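Local atomic coordinates of gram-negative insecticidal protein (Chromobacterium piscinae, PDB entry 6FBM), a protein that kills insects, probably by assembling into pores in target membranes as other MACPF-family toxins do. Residues 18-24 with 35-41; 168-174 with 278-284; 328-333 with 362-366; 335-341 with 455-461. Residues are numbered along the deposited sequence.

From the N terminus, contact 1 closes a ten-residue loop as a small hairpin, and contact 2, which opens later in the chain, brings together segments 168-174 and 278-284, with 103 residues between them. The two run in series but meet in one antiparallel sheet, where strand 21-23 lies beside strand 170-177; Gly20 N is 2.8 Å from Ile172 O. Contacts 3 and 4 lie at the far end of the molecule, with centres at least about 74 Å from those of contacts 1 and 2. Their segments alternate along the chain, so these two loops cross, meeting at Asp332, whose OD1 is 2.8 Å from Leu341 N. Contact 3 ties parts of one three-stranded sheet; contact 4 joins it to another.

Contact 1: residues 18-24 with 35-41; sequences SMGMGYD and LLGQPLF
This contact is a short antiparallel beta hairpin near the N terminus, joined to the large sheet of the MACPF fold. Its firm register is the non-hydrogen-bonded pair Tyr23-Leu35, with CA atoms 4.7 Å apart. Next to it, Leu36 N donates to Gly22 O at 2.9 Å, and Leu35 CA also approaches Gly22 O (3.6 Å). Segment 35-41 then turns a corner at Gly37 and Gln38, and returns only a weak bond, Leu40 N to Gly20 O at 3.4 Å. A type II turn from Ser18 to Met21 puts Gly20 at phi/psi 72/17, where glycine is favoured; a CB there would also clash with Phe41 CD2. Met21, with chi1 and chi2 both m and chi3 at 101°, brings CE within 3.4 Å of Pro39 CB, while Met21 CB lies 3.7 Å from Leu35 CD2. The t rotamer of Tyr23 presents its ring edge to that leucine (Tyr23 CD1 to Leu35 CD2, 4.0 Å). Strand 21-23 also pairs with strand 170-177 through Ile172 and Tyr170, so it runs between two neighbours.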
# COMPACT_ATOMS: atom_id res chain seq x y z
N SER A 18 -6.50 16.23 -21.99
CA SER A 18 -5.87 16.63 -23.25
C SER A 18 -6.84 17.24 -24.25
O SER A 18 -6.40 17.91 -25.15
CB SER A 18 -5.18 15.44 -23.89
OG SER A 18 -4.23 14.93 -23.00
N MET A 19 -8.13 16.99 -24.08
CA MET A 19 -9.10 17.38 -25.07
C MET A 19 -9.35 18.88 -25.05
O MET A 19 -9.43 19.52 -23.99
CB MET A 19 -10.40 16.62 -24.88
CG MET A 19 -10.24 15.11 -25.01
SD MET A 19 -9.28 14.54 -26.44
CE MET A 19 -10.44 14.93 -27.77
N GLY A 20 -9.38 19.47 -26.24
CA GLY A 20 -9.64 20.88 -26.35
C GLY A 20 -8.49 21.75 -25.90
O GLY A 20 -8.68 22.94 -25.66
N MET A 21 -7.30 21.18 -25.79
CA MET A 21 -6.12 21.93 -25.42
C MET A 21 -5.50 22.40 -26.71
O MET A 21 -5.52 21.66 -27.70
CB MET A 21 -5.08 21.07 -24.75
CG MET A 21 -5.28 20.68 -23.30
SD MET A 21 -5.64 22.04 -22.16
CE MET A 21 -7.39 21.77 -22.06
N GLY A 22 -4.89 23.58 -26.66
CA GLY A 22 -3.95 23.98 -27.70
C GLY A 22 -2.81 22.98 -27.86
O GLY A 22 -2.41 22.32 -26.90
N TYR A 23 -2.29 22.87 -29.08
CA TYR A 23 -1.21 21.96 -29.38
C TYR A 23 -0.10 22.65 -30.12
O TYR A 23 -0.36 23.42 -31.04
CB TYR A 23 -1.69 20.79 -30.19
CG TYR A 23 -0.77 19.62 -30.13
CD1 TYR A 23 -0.87 18.71 -29.11
CD2 TYR A 23 0.21 19.42 -31.09
CE1 TYR A 23 -0.03 17.62 -29.05
CE2 TYR A 23 1.06 18.32 -31.03
CZ TYR A 23 0.93 17.42 -30.01
OH TYR A 23 1.74 16.31 -29.91
N ASP A 24 1.13 22.35 -29.72
CA ASP A 24 2.29 22.81 -30.44
C ASP A 24 2.49 21.89 -31.64
O ASP A 24 3.10 20.83 -31.55
CB ASP A 24 3.52 22.82 -29.55
CG ASP A 24 4.75 23.33 -30.27
OD1 ASP A 24 4.67 23.65 -31.48
OD2 ASP A 24 5.81 23.39 -29.60
N LEU A 35 1.11 19.60 -25.40
CA LEU A 35 -0.08 20.37 -25.06
C LEU A 35 0.33 21.72 -24.49
O LEU A 35 1.39 21.85 -23.92
CB LEU A 35 -0.95 19.64 -24.03
CG LEU A 35 -1.50 18.29 -24.46
CD1 LEU A 35 -2.03 17.55 -23.24
CD2 LEU A 35 -2.56 18.43 -25.51
N LEU A 36 -0.51 22.72 -24.71
CA LEU A 36 -0.23 24.09 -24.33
C LEU A 36 -1.21 24.49 -23.27
O LEU A 36 -2.32 23.96 -23.22
CB LEU A 36 -0.36 25.02 -25.52
CG LEU A 36 0.57 24.74 -26.70
CD1 LEU A 36 0.18 25.73 -27.82
CD2 LEU A 36 2.05 24.89 -26.32
N GLY A 37 -0.82 25.48 -22.48
CA GLY A 37 -1.34 25.69 -21.14
C GLY A 37 -2.83 25.78 -20.94
O GLY A 37 -3.43 24.91 -20.30
N GLN A 38 -3.42 26.86 -21.46
CA GLN A 38 -4.82 27.23 -21.16
C GLN A 38 -5.83 26.33 -21.87
O GLN A 38 -5.75 26.18 -23.10
CB GLN A 38 -5.15 28.71 -21.45
CG GLN A 38 -4.51 29.63 -20.44
CD GLN A 38 -3.41 30.51 -21.01
OE1 GLN A 38 -2.65 30.11 -21.90
NE2 GLN A 38 -3.32 31.72 -20.49
N PRO A 39 -6.78 25.72 -21.12
CA PRO A 39 -7.95 25.10 -21.79
C PRO A 39 -8.75 26.14 -22.57
O PRO A 39 -8.89 27.26 -22.12
CB PRO A 39 -8.78 24.54 -20.62
CG PRO A 39 -7.79 24.35 -19.51
CD PRO A 39 -6.81 25.49 -19.66
N LEU A 40 -9.23 25.75 -23.74
CA LEU A 40 -9.91 26.68 -24.64
C LEU A 40 -11.39 26.70 -24.38
O LEU A 40 -12.05 27.70 -24.63
CB LEU A 40 -9.68 26.27 -26.09
CG LEU A 40 -8.38 26.76 -26.75
CD1 LEU A 40 -7.16 26.79 -25.84
CD2 LEU A 40 -8.12 25.93 -28.00
N PHE A 41 -11.92 25.59 -23.87
CA PHE A 41 -13.35 25.40 -23.81
C PHE A 41 -13.79 25.10 -22.40
O PHE A 41 -13.00 24.72 -21.55
CB PHE A 41 -13.76 24.27 -24.73
CG PHE A 41 -13.18 24.37 -26.11
CD1 PHE A 41 -13.69 25.28 -27.01
CD2 PHE A 41 -12.12 23.58 -26.49
CE1 PHE A 41 -13.17 25.38 -28.29
CE2 PHE A 41 -11.59 23.68 -27.76
CZ PHE A 41 -12.12 24.59 -28.67

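Contact 2: residues 168-174 with 278-284; sequences GPYYISE and ESLQPIW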
# COMPACT_ATOMS: atom_id res chain seq x y z
N GLY A 168 -1.97 28.42 -29.06
CA GLY A 168 -1.71 27.46 -30.12
C GLY A 168 -2.60 27.71 -31.32
O GLY A 168 -3.75 28.10 -31.16
N PRO A 169 -2.07 27.51 -32.53
CA PRO A 169 -2.92 27.69 -33.71
C PRO A 169 -3.93 26.56 -33.93
O PRO A 169 -4.93 26.76 -34.63
CB PRO A 169 -1.91 27.73 -34.86
CG PRO A 169 -0.78 26.86 -34.37
CD PRO A 169 -0.72 27.03 -32.88
N TYR A 170 -3.64 25.37 -33.37
CA TYR A 170 -4.53 24.24 -33.47
C TYR A 170 -4.80 23.70 -32.09
O TYR A 170 -4.00 23.89 -31.19
CB TYR A 170 -3.89 23.15 -34.32
CG TYR A 170 -3.98 23.40 -35.79
CD1 TYR A 170 -3.14 24.30 -36.43
CD2 TYR A 170 -4.92 22.73 -36.55
CE1 TYR A 170 -3.24 24.52 -37.79
CE2 TYR A 170 -5.03 22.95 -37.92
CZ TYR A 170 -4.19 23.83 -38.53
OH TYR A 170 -4.33 24.02 -39.87
N TYR A 171 -5.93 23.02 -31.94
CA TYR A 171 -6.29 22.38 -30.70
C TYR A 171 -6.63 20.91 -30.93
O TYR A 171 -6.92 20.49 -32.04
CB TYR A 171 -7.45 23.12 -30.03
CG TYR A 171 -8.75 23.04 -30.79
CD1 TYR A 171 -9.64 22.00 -30.58
CD2 TYR A 171 -9.08 24.00 -31.75
CE1 TYR A 171 -10.85 21.92 -31.29
CE2 TYR A 171 -10.26 23.92 -32.47
CZ TYR A 171 -11.15 22.90 -32.23
OH TYR A 171 -12.31 22.80 -32.94
N ILE A 172 -6.63 20.15 -29.84
CA ILE A 172 -6.92 18.73 -29.89
C ILE A 172 -8.43 18.54 -29.94
O ILE A 172 -9.13 18.79 -28.97
CB ILE A 172 -6.39 17.99 -28.64
CG1 ILE A 172 -4.86 18.13 -28.51
CG2 ILE A 172 -6.80 16.52 -28.67
CD1 ILE A 172 -4.05 17.45 -29.61
N SER A 173 -8.91 18.09 -31.08
CA SER A 173 -10.33 17.83 -31.28
C SER A 173 -10.69 16.37 -31.18
O SER A 173 -11.81 16.02 -30.83
CB SER A 173 -10.76 18.35 -32.64
OG SER A 173 -12.15 18.26 -32.78
N GLU A 174 -9.74 15.50 -31.51
CA GLU A 174 -9.93 14.07 -31.44
C GLU A 174 -8.57 13.44 -31.13
O GLU A 174 -7.55 13.83 -31.68
CB GLU A 174 -10.46 13.57 -32.78
CG GLU A 174 -11.05 12.18 -32.75
CD GLU A 174 -11.57 11.81 -34.14
OE1 GLU A 174 -10.73 11.60 -35.03
OE2 GLU A 174 -12.81 11.75 -34.36
N GLU A 278 -8.73 13.89 -38.16
CA GLU A 278 -9.52 14.96 -37.54
C GLU A 278 -8.97 15.51 -36.23
O GLU A 278 -9.62 16.33 -35.58
CB GLU A 278 -10.98 14.49 -37.32
CG GLU A 278 -11.76 14.11 -38.58
CD GLU A 278 -11.83 15.22 -39.63
OE1 GLU A 278 -11.96 16.40 -39.27
OE2 GLU A 278 -11.72 14.91 -40.83
N SER A 279 -7.77 15.07 -35.83
CA SER A 279 -7.28 15.34 -34.47
C SER A 279 -7.01 16.80 -34.20
O SER A 279 -7.53 17.34 -33.24
CB SER A 279 -6.04 14.52 -34.17
OG SER A 279 -6.41 13.17 -34.04
N LEU A 280 -6.23 17.44 -35.06
CA LEU A 280 -5.87 18.83 -34.89
C LEU A 280 -6.83 19.70 -35.69
O LEU A 280 -7.00 19.49 -36.88
CB LEU A 280 -4.44 19.05 -35.34
CG LEU A 280 -3.43 18.32 -34.47
CD1 LEU A 280 -2.08 18.28 -35.15
CD2 LEU A 280 -3.29 19.00 -33.12
N GLN A 281 -7.49 20.65 -35.02
CA GLN A 281 -8.43 21.55 -35.67
C GLN A 281 -7.96 22.96 -35.40
O GLN A 281 -7.46 23.24 -34.32
CB GLN A 281 -9.84 21.34 -35.14
CG GLN A 281 -10.43 19.98 -35.51
CD GLN A 281 -10.54 19.79 -37.02
OE1 GLN A 281 -10.95 20.70 -37.72
NE2 GLN A 281 -10.17 18.61 -37.51
N PRO A 282 -8.07 23.85 -36.40
CA PRO A 282 -7.55 25.20 -36.24
C PRO A 282 -8.41 26.04 -35.33
O PRO A 282 -9.63 25.90 -35.35
CB PRO A 282 -7.68 25.77 -37.65
CG PRO A 282 -8.85 25.05 -38.25
CD PRO A 282 -8.74 23.67 -37.70
N ILE A 283 -7.78 26.90 -34.54
CA ILE A 283 -8.53 27.84 -33.70
C ILE A 283 -9.25 28.89 -34.53
O ILE A 283 -10.28 29.40 -34.09
CB ILE A 283 -7.71 28.55 -32.61
CG1 ILE A 283 -6.57 29.41 -33.20
CG2 ILE A 283 -7.15 27.52 -31.64
CD1 ILE A 283 -6.00 30.40 -32.20
N TRP A 284 -8.73 29.19 -35.72
CA TRP A 284 -9.38 30.23 -36.55
C TRP A 284 -10.85 29.91 -36.88
O TRP A 284 -11.69 30.78 -36.78
CB TRP A 284 -8.58 30.59 -37.80
CG TRP A 284 -8.13 29.48 -38.68
CD1 TRP A 284 -8.90 28.76 -39.56
CD2 TRP A 284 -6.79 29.00 -38.82
NE1 TRP A 284 -8.11 27.86 -40.24
CE2 TRP A 284 -6.81 27.98 -39.80
CE3 TRP A 284 -5.58 29.33 -38.20
CZ2 TRP A 284 -5.67 27.27 -40.15
CZ3 TRP A 284 -4.44 28.62 -38.55
CH2 TRP A 284 -4.48 27.61 -39.51
O HOH W 1 -11.85 24.31 -35.39
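Strands 170-172 and 280-282 run antiparallel, their axes 4.4 Å apart at closest approach and their directions 140° apart, a marked twist. Tyr171 and Gln281 form the hydrogen-bonded pair: Tyr171 N reaches Gln281 O at 2.8 Å, and Gln281 N reaches Tyr171 O at 3.0 Å. Ile283 N to Pro169 O (2.9 Å) and Ser173 N to Ser279 O (2.7 Å) extend the pairing both ways. Ser279 O also takes a weak bond from Glu174 N at 3.4 Å; with Ser173 at phi/psi -101/-29, this fits a classic beta bulge. Ser279 OG closes that end by donating to Glu174 O (2.7 Å). The pairing belongs to the antiparallel sheet of the MACPF region, which strand 170-177 enters directly from helix 160-167 through Gly168, with its positive phi. Tyr170, Ile172, Leu280 and Pro282 share one face: Pro282 CB sits 4.2 Å from the Tyr170 ring centroid, and Ile172 CD1 meets Leu280 CD2 at 3.9 Å. On the face bearing Tyr171 and Gln281, the p rotamer of Tyr171 lays its ring over Gln281 CB, 4.0 Å from the centroid. A water bonded to Tyr171 OH (2.9 Å) donates to Pro282 O (2.7 Å).

Contact 3: residues 328-333 with 362-366; sequences KAGEDS and NHASV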
# COMPACT_ATOMS: atom_id res chain seq x y z
N LYS A 328 54.67 3.27 -59.42
CA LYS A 328 54.55 2.68 -60.75
C LYS A 328 54.02 1.26 -60.65
O LYS A 328 54.47 0.46 -59.82
CB LYS A 328 55.86 2.72 -61.49
CG LYS A 328 55.71 2.60 -63.00
CD LYS A 328 57.05 2.50 -63.67
CE LYS A 328 56.94 2.64 -65.14
NZ LYS A 328 58.26 2.82 -65.79
N ALA A 329 53.06 0.94 -61.53
CA ALA A 329 52.39 -0.33 -61.50
C ALA A 329 52.43 -1.02 -62.87
O ALA A 329 51.51 -1.78 -63.21
CB ALA A 329 50.96 -0.15 -61.01
N GLY A 330 53.48 -0.77 -63.65
CA GLY A 330 53.75 -1.49 -64.89
C GLY A 330 53.93 -0.58 -66.10
O GLY A 330 53.44 0.56 -66.15
N GLU A 331 54.62 -1.13 -67.11
CA GLU A 331 54.78 -0.58 -68.44
C GLU A 331 54.38 -1.66 -69.44
O GLU A 331 54.57 -2.84 -69.15
CB GLU A 331 56.23 -0.29 -68.76
CG GLU A 331 57.03 0.45 -67.75
CD GLU A 331 58.51 0.48 -68.09
OE1 GLU A 331 59.14 -0.60 -68.17
OE2 GLU A 331 59.05 1.58 -68.24
N ASP A 332 53.97 -1.25 -70.65
CA ASP A 332 53.76 -2.20 -71.74
C ASP A 332 55.03 -2.60 -72.51
O ASP A 332 54.95 -2.91 -73.70
CB ASP A 332 52.67 -1.71 -72.70
CG ASP A 332 53.18 -0.74 -73.75
OD1 ASP A 332 53.91 0.19 -73.40
OD2 ASP A 332 52.82 -0.90 -74.93
N SER A 333 56.17 -2.61 -71.83
CA SER A 333 57.46 -3.01 -72.42
C SER A 333 57.36 -4.47 -72.76
O SER A 333 56.95 -5.29 -71.93
CB SER A 333 58.61 -2.82 -71.43
OG SER A 333 58.77 -1.45 -71.06
N ASN A 362 53.73 6.83 -72.11
CA ASN A 362 55.20 6.86 -72.04
C ASN A 362 55.71 5.74 -71.11
O ASN A 362 54.92 4.93 -70.64
CB ASN A 362 55.69 8.25 -71.60
CG ASN A 362 55.30 8.61 -70.18
OD1 ASN A 362 55.69 7.92 -69.23
ND2 ASN A 362 54.60 9.73 -70.01
N HIS A 363 57.02 5.69 -70.89
CA HIS A 363 57.68 4.68 -70.04
C HIS A 363 58.37 5.27 -68.81
O HIS A 363 59.17 4.59 -68.18
CB HIS A 363 58.74 3.90 -70.83
CG HIS A 363 58.20 2.75 -71.63
ND1 HIS A 363 56.87 2.37 -71.62
CD2 HIS A 363 58.84 1.87 -72.44
CE1 HIS A 363 56.71 1.33 -72.41
NE2 HIS A 363 57.89 1.00 -72.92
N ALA A 364 58.03 6.51 -68.44
CA ALA A 364 58.71 7.21 -67.34
C ALA A 364 58.54 6.48 -66.01
O ALA A 364 57.56 5.75 -65.80
CB ALA A 364 58.19 8.63 -67.21
N SER A 365 59.53 6.67 -65.13
CA SER A 365 59.48 6.15 -63.75
C SER A 365 58.54 6.93 -62.83
O SER A 365 58.22 6.46 -61.75
CB SER A 365 60.87 6.15 -63.14
OG SER A 365 61.56 4.99 -63.55
N VAL A 366 58.15 8.13 -63.27
CA VAL A 366 57.43 9.13 -62.50
C VAL A 366 56.08 9.38 -63.19
O VAL A 366 56.02 9.47 -64.44
CB VAL A 366 58.21 10.45 -62.51
CG1 VAL A 366 57.50 11.54 -61.70
CG2 VAL A 366 59.62 10.23 -61.98
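A lysine-centred polar cluster on the surface of the C-terminal region ties edge strand 326-331 to the loop after strand 358-360. Lys328 NZ donates to two successive carbonyls of that loop, His363 O at 3.1 Å and Ala364 O at 3.0 Å, and forms a salt bridge with Glu331 OE2 at 2.9 Å. The ammonium group thus accommodates an otherwise unfavourable approach of two acceptors, Glu331 OE2 and His363 O, 3.0 Å apart. These strands are the two outer members of a three-stranded antiparallel sheet; the extended, all-t side chain of Lys328 touches Ala342 and Phe344 on the strand between them. Segment 362-366 begins with an Asx turn, in which Asn362 OD1 accepts from Ala364 N at 2.8 Å. At the other end of the contact, Ser333 OG and Glu331 CD lie over the His363 ring, while Asp332 OD1 meets its edge, 3.2 Å from His363 CE1. Asp332 has firmer partners outside the contact, Ser335 through OD2 and the backbone N of Leu341 through OD1.

Contact 4: residues 335-341 with 455-461; sequences SGASEDL and VWWDKGT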
# COMPACT_ATOMS: atom_id res chain seq x y z
N SER A 335 55.32 -5.45 -75.16
CA SER A 335 53.98 -5.73 -75.69
C SER A 335 53.91 -5.61 -77.20
O SER A 335 52.93 -6.06 -77.81
CB SER A 335 52.93 -4.80 -75.10
OG SER A 335 52.97 -3.51 -75.69
N GLY A 336 54.90 -4.95 -77.81
CA GLY A 336 54.87 -4.67 -79.24
C GLY A 336 53.86 -3.62 -79.66
O GLY A 336 53.71 -3.38 -80.85
N ALA A 337 53.16 -2.99 -78.72
CA ALA A 337 52.25 -1.91 -79.08
C ALA A 337 53.10 -0.71 -79.51
O ALA A 337 54.17 -0.47 -78.95
CB ALA A 337 51.34 -1.55 -77.92
N SER A 338 52.63 0.01 -80.52
CA SER A 338 53.36 1.15 -81.06
C SER A 338 53.61 2.11 -79.92
O SER A 338 54.76 2.46 -79.63
CB SER A 338 52.58 1.85 -82.19
OG SER A 338 52.08 0.89 -83.12
N GLU A 339 52.51 2.48 -79.24
CA GLU A 339 52.59 3.43 -78.14
C GLU A 339 53.10 2.82 -76.84
O GLU A 339 53.00 1.60 -76.61
CB GLU A 339 51.25 4.10 -77.94
CG GLU A 339 50.81 4.91 -79.16
CD GLU A 339 49.43 5.48 -78.98
OE1 GLU A 339 49.09 6.45 -79.68
OE2 GLU A 339 48.67 4.96 -78.14
N ASP A 340 53.71 3.67 -76.04
CA ASP A 340 54.19 3.31 -74.71
C ASP A 340 53.02 3.54 -73.74
O ASP A 340 52.24 4.48 -73.90
CB ASP A 340 55.36 4.20 -74.29
CG ASP A 340 56.65 3.97 -75.07
OD1 ASP A 340 56.96 2.81 -75.43
OD2 ASP A 340 57.39 4.98 -75.27
N LEU A 341 52.91 2.69 -72.73
CA LEU A 341 51.94 2.84 -71.65
C LEU A 341 52.64 2.60 -70.34
O LEU A 341 53.33 1.61 -70.19
CB LEU A 341 50.82 1.80 -71.76
CG LEU A 341 49.77 1.81 -70.65
CD1 LEU A 341 49.03 3.14 -70.63
CD2 LEU A 341 48.81 0.65 -70.87
N VAL A 455 44.57 7.95 -73.72
CA VAL A 455 45.86 7.72 -73.11
C VAL A 455 46.71 6.82 -73.99
O VAL A 455 47.90 7.08 -74.16
CB VAL A 455 45.71 7.06 -71.73
CG1 VAL A 455 47.09 6.78 -71.10
CG2 VAL A 455 44.86 7.94 -70.82
N TRP A 456 46.09 5.77 -74.54
CA TRP A 456 46.81 4.65 -75.16
C TRP A 456 45.83 3.68 -75.83
O TRP A 456 44.64 3.67 -75.53
CB TRP A 456 47.58 3.92 -74.08
CG TRP A 456 48.41 2.74 -74.48
CD1 TRP A 456 49.70 2.77 -74.89
CD2 TRP A 456 48.04 1.36 -74.45
NE1 TRP A 456 50.16 1.50 -75.12
CE2 TRP A 456 49.15 0.61 -74.86
CE3 TRP A 456 46.87 0.68 -74.11
CZ2 TRP A 456 49.14 -0.78 -74.94
CZ3 TRP A 456 46.86 -0.72 -74.19
CH2 TRP A 456 47.99 -1.42 -74.60
N TRP A 457 46.34 2.92 -76.80
CA TRP A 457 45.67 1.76 -77.38
C TRP A 457 46.73 0.73 -77.72
O TRP A 457 47.92 1.04 -77.75
CB TRP A 457 44.82 2.07 -78.64
CG TRP A 457 45.41 3.05 -79.63
CD1 TRP A 457 46.74 3.26 -79.92
CD2 TRP A 457 44.68 3.94 -80.50
NE1 TRP A 457 46.87 4.23 -80.88
CE2 TRP A 457 45.63 4.67 -81.25
CE3 TRP A 457 43.31 4.19 -80.71
CZ2 TRP A 457 45.25 5.63 -82.20
CZ3 TRP A 457 42.94 5.14 -81.63
CH2 TRP A 457 43.91 5.87 -82.36
N ASP A 458 46.30 -0.50 -77.99
CA ASP A 458 47.22 -1.61 -78.15
C ASP A 458 47.70 -1.82 -79.57
O ASP A 458 48.45 -2.75 -79.82
CB ASP A 458 46.59 -2.91 -77.62
CG ASP A 458 45.58 -3.52 -78.59
OD1 ASP A 458 44.65 -2.81 -79.00
OD2 ASP A 458 45.70 -4.70 -78.91
N LYS A 459 47.28 -0.98 -80.53
CA LYS A 459 47.57 -1.27 -81.93
C LYS A 459 49.09 -1.33 -82.19
O LYS A 459 49.85 -0.53 -81.66
CB LYS A 459 46.80 -0.38 -82.89
CG LYS A 459 47.22 1.06 -82.96
CD LYS A 459 46.00 2.01 -83.05
CE LYS A 459 45.07 1.80 -84.22
NZ LYS A 459 44.33 3.09 -84.53
N GLY A 460 49.48 -2.35 -82.96
CA GLY A 460 50.86 -2.77 -83.08
C GLY A 460 51.15 -4.08 -82.36
O GLY A 460 52.04 -4.83 -82.78
N THR A 461 50.44 -4.34 -81.26
CA THR A 461 50.64 -5.57 -80.46
C THR A 461 50.30 -6.85 -81.24
O THR A 461 50.96 -7.88 -81.09
CB THR A 461 49.86 -5.48 -79.11
OG1 THR A 461 50.41 -6.38 -78.14
CG2 THR A 461 48.41 -5.78 -79.30
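Trp456 is the centrepiece of the apolar half of this contact. With chi1 at t and chi2 at 89°, its CA-to-CB bond points toward segment 335-341, and Leu341 CB lies over one face of the indole, 3.5 Å from the centroid of the five-membered ring and 13° off the normal. Ala337 CB approaches Trp456 CZ2 at 3.8 Å, and Trp456 NE1 makes a weak hydrogen bond to Glu339 O (3.2 Å).

Glu339, extended beyond an m chi1, reaches the next strand residue: its OE2 lies 3.1 Å from Trp457 CD1 and weakly accepts from Trp457 N (3.4 Å). Its stronger partner is Arg454, in a salt bridge; Arg454 also makes a cation-pi contact with Trp457.

Beyond the strand, a type II turn from Asp458 to Thr461, closed by Thr461 N to Asp458 O at 2.9 Å, packs against the loop. Gly460, at phi/psi 107/-31, could carry no CB without striking Ser338 OG. Here Ser338 N donates to Lys459 O (3.1 Å), and the t rotamer of Thr461 brings OG1 to Ser335 O (2.6 Å). Ser335 OG, at chi1 p, accepts from Ala337 N (3.1 Å) as an ST turn and also bonds to Asp332.

The chemistry is thus mixed: bonds to carbonyls hold the turns together, Trp456 combines apolar packing against Leu341 and Ala337 with a weak polar bond, and Glu339 brings in the charge of Arg454, joining this loop to a separate sheet.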